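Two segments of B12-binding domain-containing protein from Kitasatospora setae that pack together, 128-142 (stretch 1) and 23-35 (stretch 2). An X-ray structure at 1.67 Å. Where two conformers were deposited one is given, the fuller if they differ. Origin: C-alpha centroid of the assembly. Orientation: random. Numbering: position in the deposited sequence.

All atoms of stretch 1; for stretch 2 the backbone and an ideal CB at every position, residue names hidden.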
ATOM      1  N   PRO A 128      11.803  -1.937  -4.682  1.00 12.14           N
ATOM      2  CA  PRO A 128      11.542  -2.645  -5.947  1.00 12.92           C
ATOM      3  C   PRO A 128      12.462  -3.847  -6.101  1.00 12.42           C
ATOM      4  O   PRO A 128      13.662  -3.774  -5.832  1.00 12.22           O
ATOM      5  CB  PRO A 128      11.828  -1.584  -7.017  1.00 12.23           C
ATOM      6  CG  PRO A 128      11.662  -0.269  -6.306  1.00 11.56           C
ATOM      7  CD  PRO A 128      12.097  -0.507  -4.884  1.00 11.92           C
ATOM      8  N   GLY A 129      11.898  -4.958  -6.559  1.00 10.28           N
ATOM      9  CA  GLY A 129      12.663  -6.188  -6.505  1.00 11.31           C
ATOM     10  C   GLY A 129      13.130  -6.772  -7.826  1.00 14.19           C
ATOM     11  O   GLY A 129      13.923  -7.718  -7.819  1.00 11.72           O
ATOM     12  N   GLU A 130      12.691  -6.209  -8.955  1.00 15.52           N
ATOM     13  CA  GLU A 130      12.868  -6.888 -10.238  1.00 13.19           C
ATOM     14  C   GLU A 130      14.340  -7.090 -10.596  1.00 14.01           C
ATOM     15  O   GLU A 130      14.710  -8.137 -11.139  1.00 15.48           O
ATOM     16  CB  GLU A 130      12.146  -6.120 -11.350  1.00 14.21           C
ATOM     17  CG  GLU A 130      12.485  -4.634 -11.439  1.00 14.77           C
ATOM     18  CD  GLU A 130      11.496  -3.768 -10.693  1.00 14.43           C
ATOM     19  OE1 GLU A 130      10.996  -4.215  -9.643  1.00 13.79           O
ATOM     20  OE2 GLU A 130      11.198  -2.648 -11.169  1.00 13.45           O
ATOM     21  N   LYS A 131      15.203  -6.119 -10.284  1.00 14.64           N
ATOM     22  CA  LYS A 131      16.605  -6.273 -10.671  1.00 16.12           C
ATOM     23  C   LYS A 131      17.364  -7.149  -9.682  1.00 16.12           C
ATOM     24  O   LYS A 131      18.111  -8.050 -10.085  1.00 15.73           O
ATOM     25  CB  LYS A 131      17.262  -4.900 -10.816  1.00 16.25           C
ATOM     26  CG  LYS A 131      16.722  -4.139 -12.024  1.00 17.03           C
ATOM     27  CD  LYS A 131      17.542  -2.905 -12.356  1.00 21.43           C
ATOM     28  CE  LYS A 131      16.857  -2.076 -13.443  1.00 23.70           C
ATOM     29  NZ  LYS A 131      16.418  -2.895 -14.606  1.00 29.20           N
ATOM     30  N   ILE A 132      17.173  -6.902  -8.383  1.00 13.15           N
ATOM     31  CA  ILE A 132      17.822  -7.714  -7.354  1.00 12.08           C
ATOM     32  C   ILE A 132      17.405  -9.173  -7.489  1.00 12.27           C
ATOM     33  O   ILE A 132      18.229 -10.086  -7.355  1.00 12.87           O
ATOM     34  CB  ILE A 132      17.486  -7.160  -5.957  1.00 11.53           C
ATOM     35  CG1 ILE A 132      18.044  -5.745  -5.804  1.00 11.78           C
ATOM     36  CG2 ILE A 132      18.011  -8.108  -4.850  1.00 12.39           C
ATOM     37  CD1 ILE A 132      17.584  -5.019  -4.554  1.00 16.33           C
ATOM     38  N   LEU A 133      16.119  -9.416  -7.762  1.00 10.69           N
ATOM     39  CA  LEU A 133      15.642 -10.792  -7.874  1.00 13.68           C
ATOM     40  C   LEU A 133      16.293 -11.515  -9.051  1.00 13.19           C
ATOM     41  O   LEU A 133      16.601 -12.711  -8.958  1.00 14.72           O
ATOM     42  CB  LEU A 133      14.115 -10.813  -7.999  1.00 11.28           C
ATOM     43  CG  LEU A 133      13.477 -12.205  -8.041  1.00 12.14           C
ATOM     44  CD1 LEU A 133      13.926 -13.032  -6.833  1.00 14.72           C
ATOM     45  CD2 LEU A 133      11.953 -12.113  -8.095  1.00 12.36           C
ATOM     46  N   CYS A 134      16.508 -10.813 -10.169  1.00 12.91           N
ATOM     47  CA  CYS A 134      17.193 -11.441 -11.293  1.00 13.95           C
ATOM     48  C   CYS A 134      18.622 -11.812 -10.932  1.00 14.00           C
ATOM     49  O   CYS A 134      19.108 -12.877 -11.324  1.00 14.08           O
ATOM     50  CB  CYS A 134      17.189 -10.526 -12.510  1.00 14.14           C
ATOM     51  SG  CYS A 134      15.591 -10.424 -13.327  1.00 15.67           S
ATOM     52  N   GLU A 135      19.326 -10.929 -10.217  1.00 14.34           N
ATOM     53  CA  GLU A 135      20.683 -11.265  -9.807  1.00 13.46           C
ATOM     54  C   GLU A 135      20.677 -12.433  -8.833  1.00 14.50           C
ATOM     55  O   GLU A 135      21.522 -13.326  -8.927  1.00 13.60           O
ATOM     56  CB  GLU A 135      21.378 -10.044  -9.199  1.00 14.68           C
ATOM     57  CG  GLU A 135      21.582  -8.922 -10.206  1.00 17.49           C
ATOM     58  CD  GLU A 135      22.528  -7.837  -9.723  1.00 30.98           C
ATOM     59  OE1 GLU A 135      23.240  -8.056  -8.718  1.00 27.81           O
ATOM     60  OE2 GLU A 135      22.557  -6.761 -10.360  1.00 35.14           O
ATOM     61  N   LEU A 136      19.704 -12.460  -7.918  1.00 13.22           N
ATOM     62  CA  LEU A 136      19.591 -13.577  -6.985  1.00 13.81           C
ATOM     63  C   LEU A 136      19.311 -14.882  -7.722  1.00 13.76           C
ATOM     64  O   LEU A 136      19.977 -15.896  -7.486  1.00 14.19           O
ATOM     65  CB  LEU A 136      18.498 -13.286  -5.954  1.00 13.73           C
ATOM     66  CG  LEU A 136      18.242 -14.371  -4.898  1.00 11.30           C
ATOM     67  CD1 LEU A 136      19.475 -14.652  -4.045  1.00 14.68           C
ATOM     68  CD2 LEU A 136      17.046 -14.005  -4.025  1.00 12.58           C
ATOM     69  N   ALA A 137      18.337 -14.869  -8.636  1.00 12.12           N
ATOM     70  CA  ALA A 137      18.036 -16.072  -9.408  1.00 14.29           C
ATOM     71  C   ALA A 137      19.256 -16.540 -10.192  1.00 15.14           C
ATOM     72  O   ALA A 137      19.496 -17.747 -10.319  1.00 14.36           O
ATOM     73  CB  ALA A 137      16.854 -15.818 -10.347  1.00 13.57           C
ATOM     74  N   THR A 138      20.042 -15.601 -10.721  1.00 13.95           N
ATOM     75  CA  THR A 138      21.244 -15.990 -11.449  1.00 14.63           C
ATOM     76  C   THR A 138      22.251 -16.653 -10.517  1.00 16.84           C
ATOM     77  O   THR A 138      22.815 -17.701 -10.853  1.00 15.71           O
ATOM     78  CB  THR A 138      21.869 -14.775 -12.138  1.00 15.86           C
ATOM     79  OG1 THR A 138      20.945 -14.229 -13.087  1.00 18.85           O
ATOM     80  CG2 THR A 138      23.149 -15.166 -12.864  1.00 17.98           C
ATOM     81  N   ALA A 139      22.469 -16.077  -9.333  1.00 14.83           N
ATOM     82  CA  ALA A 139      23.426 -16.660  -8.397  1.00 16.28           C
ATOM     83  C   ALA A 139      22.998 -18.060  -7.965  1.00 14.17           C
ATOM     84  O   ALA A 139      23.806 -18.998  -7.968  1.00 15.89           O
ATOM     85  CB  ALA A 139      23.597 -15.743  -7.182  1.00 15.99           C
ATOM     86  N   ILE A 140      21.726 -18.224  -7.595  1.00 13.19           N
ATOM     87  CA  ILE A 140      21.245 -19.526  -7.136  1.00 17.08           C
ATOM     88  C   ILE A 140      21.355 -20.555  -8.256  1.00 14.34           C
ATOM     89  O   ILE A 140      21.889 -21.658  -8.066  1.00 15.79           O
ATOM     90  CB  ILE A 140      19.799 -19.413  -6.617  1.00 13.95           C
ATOM     91  CG1 ILE A 140      19.681 -18.333  -5.536  1.00 16.48           C
ATOM     92  CG2 ILE A 140      19.315 -20.756  -6.084  1.00 16.88           C
ATOM     93  CD1 ILE A 140      20.585 -18.543  -4.351  1.00 17.75           C
ATOM     94  N   SER A 141      20.878 -20.194  -9.450  1.00 15.44           N
ATOM     95  CA  SER A 141      20.892 -21.120 -10.577  1.00 16.50           C
ATOM     96  C   SER A 141      22.307 -21.581 -10.904  1.00 17.77           C
ATOM     97  O   SER A 141      22.521 -22.740 -11.278  1.00 21.85           O
ATOM     98  CB  SER A 141      20.255 -20.460 -11.800  1.00 16.18           C
ATOM     99  OG  SER A 141      20.383 -21.290 -12.941  1.00 22.88           O
ATOM    100  N   GLU A 142      23.282 -20.690 -10.776  1.00 16.75           N
ATOM    101  CA  GLU A 142      24.672 -21.006 -11.071  0.50 18.65           C
ATOM    102  C   GLU A 142      25.418 -21.579  -9.873  1.00 20.17           C
ATOM    103  O   GLU A 142      26.616 -21.855  -9.985  1.00 20.56           O
ATOM    104  CB  GLU A 142      25.396 -19.754 -11.586  0.50 20.58           C
ATOM    105  CG  GLU A 142      24.824 -19.202 -12.886  0.50 22.89           C
ATOM    106  CD  GLU A 142      25.517 -17.931 -13.347  0.50 23.11           C
ATOM    107  OE1 GLU A 142      25.470 -17.634 -14.560  0.50 26.74           O
ATOM    108  OE2 GLU A 142      26.104 -17.228 -12.500  0.50 23.53           O
ATOM    109  N   UNK A  23       3.597  -9.618 -11.486  1.00 10.52           N
ATOM    110  CA  UNK A  23       3.709  -9.366 -12.919  1.00 12.66           C
ATOM    111  C   UNK A  23       4.995  -8.615 -13.242  1.00 12.17           C
ATOM    112  O   UNK A  23       5.645  -8.893 -14.259  1.00 11.53           O
ATOM    113  CB  UNK A  23       2.498  -8.576 -13.419  1.00 12.66           C
ATOM    114  N   UNK A  24       5.370  -7.651 -12.397  1.00 10.91           N
ATOM    115  CA  UNK A  24       6.633  -6.939 -12.584  1.00 10.75           C
ATOM    116  C   UNK A  24       7.803  -7.912 -12.494  1.00 12.94           C
ATOM    117  O   UNK A  24       8.707  -7.907 -13.340  1.00 12.75           O
ATOM    118  CB  UNK A  24       6.785  -5.825 -11.547  1.00 10.75           C
ATOM    119  N   UNK A  25       7.802  -8.758 -11.463  1.00 10.45           N
ATOM    120  CA  UNK A  25       8.908  -9.693 -11.264  1.00 10.58           C
ATOM    121  C   UNK A  25       8.950 -10.744 -12.363  1.00 12.96           C
ATOM    122  O   UNK A  25      10.036 -11.127 -12.816  1.00 13.76           O
ATOM    123  CB  UNK A  25       8.792 -10.371  -9.898  1.00 10.58           C
ATOM    124  N   UNK A  26       7.780 -11.227 -12.794  1.00 11.83           N
ATOM    125  CA  UNK A  26       7.737 -12.226 -13.859  1.00 13.45           C
ATOM    126  C   UNK A  26       8.353 -11.676 -15.138  1.00 14.15           C
ATOM    127  O   UNK A  26       9.165 -12.343 -15.784  1.00 12.91           O
ATOM    128  CB  UNK A  26       6.297 -12.675 -14.117  1.00 13.45           C
ATOM    129  N   UNK A  27       7.996 -10.441 -15.505  1.00 12.05           N
ATOM    130  CA  UNK A  27       8.521  -9.859 -16.739  1.00 15.31           C
ATOM    131  C   UNK A  27      10.042  -9.805 -16.717  1.00 15.67           C
ATOM    132  O   UNK A  27      10.707 -10.245 -17.662  1.00 14.97           O
ATOM    133  CB  UNK A  27       7.950  -8.456 -16.953  1.00 15.31           C
ATOM    134  N   UNK A  28      10.610  -9.280 -15.629  1.00 13.73           N
ATOM    135  CA  UNK A  28      12.058  -9.140 -15.536  1.00 14.18           C
ATOM    136  C   UNK A  28      12.744 -10.500 -15.568  1.00 12.44           C
ATOM    137  O   UNK A  28      13.733 -10.696 -16.284  1.00 12.36           O
ATOM    138  CB  UNK A  28      12.439  -8.388 -14.259  1.00 14.18           C
ATOM    139  N   UNK A  29      12.232 -11.452 -14.793  1.00 11.76           N
ATOM    140  CA  UNK A  29      12.858 -12.768 -14.744  1.00 13.54           C
ATOM    141  C   UNK A  29      12.771 -13.472 -16.091  1.00 14.54           C
ATOM    142  O   UNK A  29      13.755 -14.053 -16.558  1.00 15.25           O
ATOM    143  CB  UNK A  29      12.205 -13.627 -13.660  1.00 13.54           C
ATOM    144  N   UNK A  30      11.607 -13.409 -16.744  1.00 12.66           N
ATOM    145  CA  UNK A  30      11.476 -14.033 -18.058  1.00 16.74           C
ATOM    146  C   UNK A  30      12.396 -13.378 -19.080  1.00 18.42           C
ATOM    147  O   UNK A  30      13.006 -14.067 -19.908  1.00 17.26           O
ATOM    148  CB  UNK A  30      10.025 -13.959 -18.538  1.00 16.74           C
ATOM    149  N   UNK A  31      12.517 -12.046 -19.039  1.00 15.79           N
ATOM    150  CA  UNK A  31      13.390 -11.351 -19.977  1.00 18.14           C
ATOM    151  C   UNK A  31      14.856 -11.712 -19.772  1.00 18.60           C
ATOM    152  O   UNK A  31      15.647 -11.592 -20.713  1.00 19.70           O
ATOM    153  CB  UNK A  31      13.205  -9.838 -19.842  1.00 18.14           C
ATOM    154  N   UNK A  32      15.233 -12.149 -18.573  1.00 16.48           N
ATOM    155  CA  UNK A  32      16.593 -12.583 -18.277  1.00 20.46           C
ATOM    156  C   UNK A  32      16.790 -14.080 -18.463  1.00 19.94           C
ATOM    157  O   UNK A  32      17.839 -14.609 -18.081  1.00 21.01           O
ATOM    158  CB  UNK A  32      16.961 -12.194 -16.844  1.00 20.46           C
ATOM    159  N   UNK A  33      15.809 -14.774 -19.031  1.00 18.15           N
ATOM    160  CA  UNK A  33      15.976 -16.164 -19.392  1.00 20.35           C
ATOM    161  C   UNK A  33      15.503 -17.179 -18.379  1.00 20.86           C
ATOM    162  O   UNK A  33      15.796 -18.372 -18.544  1.00 20.54           O
ATOM    163  CB  UNK A  33      17.456 -16.422 -19.682  1.00 20.35           C
ATOM    164  N   UNK A  34      14.769 -16.763 -17.354  1.00 15.72           N
ATOM    165  CA  UNK A  34      14.255 -17.699 -16.367  1.00 17.48           C
ATOM    166  C   UNK A  34      12.834 -18.122 -16.710  1.00 20.67           C
ATOM    167  O   UNK A  34      12.087 -17.397 -17.377  1.00 17.01           O
ATOM    168  CB  UNK A  34      14.301 -17.080 -14.969  1.00 17.48           C
ATOM    169  N   UNK A  35      12.474 -19.317 -16.255  1.00 16.53           N
ATOM    170  CA  UNK A  35      11.098 -19.777 -16.310  1.00 15.74           C
ATOM    171  C   UNK A  35      10.429 -19.394 -14.996  1.00 16.72           C
ATOM    172  O   UNK A  35      10.997 -19.614 -13.923  1.00 16.05           O
ATOM    173  CB  UNK A  35      11.020 -21.285 -16.559  1.00 15.74           C
TER

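Two helices, 130-141 and the one that ends at position 31, cross at 46° with their axes 9.0 Å apart at closest approach, and the room left for a side chain differs from position to position.

At position 23 the ideal CB finds nothing of stretch 1 within 5.5 Å, so this contact sets no preference; the residue is Asp 23, whose backbone O accepts a bond from a side chain one turn on. Position 24 points toward stretch 1, with its ideal CB 4.9 Å from Glu 130 OE1. A modest aliphatic or a polar group could fill that gap. Val 24 does so with carbon, its CG1 3.7 Å from Glu 130 OE1, while that carboxylate finds its hydrogen bonds elsewhere in the structure.

Position 25 starts sideways, yet its ideal CB lies 4.0 Å from Leu 133 CD2 and its CA is 5.0 Å from the CA of Glu 130. A flexible aliphatic chain could bend in beside the start of the helix; Leu or Met would suit. Leu 25, with chi1 m and chi2 t, sets CD2 3.6 Å from Glu 130 N, against the backbone where glycine at 129 offers no side chain, and CD1 3.8 Å from Leu 133 CD2.

Positions 26 and 27 point away and sideways, free of stretch 1, and many residues would serve. They are Thr 26 and Thr 27; the OG1 of Thr 27 donates to Asp 23 O at 3.1 Å.

Position 28 is the tight one. It points toward stretch 1, and its ideal CB is already 3.7 Å from Glu 130 CB and 3.9 Å from Cys 134 SG, which argues for a small residue. Ala 28 meets both neighbors with its methyl alone, and its carbonyl O lies 3.5 Å from Cys 134 SG.

Position 29 leaves sideways, its ideal CB 4.7 Å from Cys 134 SG, with the apolar row of Leu 133, Cys 134 and Ala 137 within reach of a longer aliphatic chain. Leu 29 reaches it: CD1 lies 3.7 Å from Leu 133 CD2, and CD2 lies 3.9 Å from Ala 137 CB.

Positions 30 and 31 make no contact and could carry polar groups; they are Glu 30 and Asp 31. Position 32, the first to leave helical angles, points toward Cys 134 SG at 4.2 Å from its ideal CB. A chain with a carbon stem would suit, and Glu 32 lays CG 3.7 Å from Cys 134 SG.

At position 33 phi is 95°, and a CB would jam against the preceding carbonyl O: glycine is called for, and Gly 33 is there.

Position 34 points toward stretch 1, but its ideal CB stops 5.4 Å from Ala 137 CB. That space invites a large apolar or aromatic group. Phe 34 takes Ala 137 CB over one ring face, 3.8 Å from the centroid in a CH-pi contact, while Thr 138 OG1 sits at the ring edge, 3.5 Å from Phe 34 CZ.

Position 35 is out of reach and unconstrained here; it is Glu 35.

Stretch 2 23-35: DVLTTALEDEGFE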
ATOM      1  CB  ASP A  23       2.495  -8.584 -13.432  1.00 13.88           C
ATOM      2  CG  ASP A  23       1.298  -9.475 -13.754  1.00 11.93           C
ATOM      3  OD1 ASP A  23       1.458 -10.711 -13.898  1.00 16.14           O
ATOM      4  OD2 ASP A  23       0.183  -8.926 -13.898  1.00 12.18           O
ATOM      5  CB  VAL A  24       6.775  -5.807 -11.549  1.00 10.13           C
ATOM      6  CG1 VAL A  24       8.072  -5.043 -11.783  1.00 13.02           C
ATOM      7  CG2 VAL A  24       5.580  -4.855 -11.599  1.00 10.03           C
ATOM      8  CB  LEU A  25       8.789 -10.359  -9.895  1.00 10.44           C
ATOM      9  CG  LEU A  25       8.807  -9.436  -8.685  1.00 10.16           C
ATOM     10  CD1 LEU A  25       8.645 -10.274  -7.415  1.00 13.67           C
ATOM     11  CD2 LEU A  25      10.106  -8.643  -8.644  1.00 12.98           C
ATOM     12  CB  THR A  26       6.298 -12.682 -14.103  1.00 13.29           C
ATOM     13  OG1 THR A  26       5.805 -13.378 -12.947  1.00 13.59           O
ATOM     14  CG2 THR A  26       6.212 -13.588 -15.341  1.00 13.33           C
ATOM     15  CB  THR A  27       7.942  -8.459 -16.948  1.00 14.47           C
ATOM     16  OG1 THR A  27       6.534  -8.561 -17.177  1.00 19.63           O
ATOM     17  CG2 THR A  27       8.595  -7.775 -18.146  1.00 15.99           C
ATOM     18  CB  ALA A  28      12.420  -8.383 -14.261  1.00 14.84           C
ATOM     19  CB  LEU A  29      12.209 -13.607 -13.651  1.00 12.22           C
ATOM     20  CG  LEU A  29      12.622 -13.285 -12.217  1.00 13.04           C
ATOM     21  CD1 LEU A  29      11.680 -14.002 -11.275  1.00 12.28           C
ATOM     22  CD2 LEU A  29      14.069 -13.707 -11.981  1.00 12.70           C
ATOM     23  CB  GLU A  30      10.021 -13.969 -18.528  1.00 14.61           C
ATOM     24  CG  GLU A  30       9.090 -14.897 -17.765  1.00 17.15           C
ATOM     25  CD  GLU A  30       7.668 -14.865 -18.296  1.00 20.96           C
ATOM     26  OE1 GLU A  30       7.312 -13.880 -18.972  1.00 16.98           O
ATOM     27  OE2 GLU A  30       6.913 -15.825 -18.034  1.00 23.56           O
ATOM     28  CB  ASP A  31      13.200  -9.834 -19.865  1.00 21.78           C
ATOM     29  CG  ASP A  31      11.874  -9.359 -20.444  1.00 21.62           C
ATOM     30  OD1 ASP A  31      11.111 -10.188 -20.983  1.00 22.54           O
ATOM     31  OD2 ASP A  31      11.595  -8.147 -20.364  1.00 23.73           O
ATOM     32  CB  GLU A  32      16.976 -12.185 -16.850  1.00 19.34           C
ATOM     33  CG  GLU A  32      17.143 -10.686 -16.656  1.00 21.45           C
ATOM     34  CD  GLU A  32      18.317 -10.123 -17.433  1.00 29.84           C
ATOM     35  OE1 GLU A  32      19.314 -10.852 -17.624  1.00 33.55           O
ATOM     36  OE2 GLU A  32      18.241  -8.952 -17.859  1.00 38.47           O
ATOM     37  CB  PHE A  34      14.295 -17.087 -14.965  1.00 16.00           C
ATOM     38  CG  PHE A  34      15.686 -16.828 -14.477  1.00 17.10           C
ATOM     39  CD1 PHE A  34      16.438 -17.849 -13.913  1.00 17.69           C
ATOM     40  CD2 PHE A  34      16.253 -15.575 -14.612  1.00 16.20           C
ATOM     41  CE1 PHE A  34      17.726 -17.617 -13.485  1.00 15.69           C
ATOM     42  CE2 PHE A  34      17.540 -15.334 -14.187  1.00 15.39           C
ATOM     43  CZ  PHE A  34      18.278 -16.357 -13.620  1.00 17.66           C
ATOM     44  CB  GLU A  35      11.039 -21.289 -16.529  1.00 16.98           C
ATOM     45  CG  GLU A  35       9.637 -21.853 -16.641  1.00 17.85           C
ATOM     46  CD  GLU A  35       9.630 -23.363 -16.773  1.00 22.95           C
ATOM     47  OE1 GLU A  35      10.697 -23.981 -16.571  1.00 21.52           O
ATOM     48  OE2 GLU A  35       8.558 -23.932 -17.071  1.00 25.87           O
TER
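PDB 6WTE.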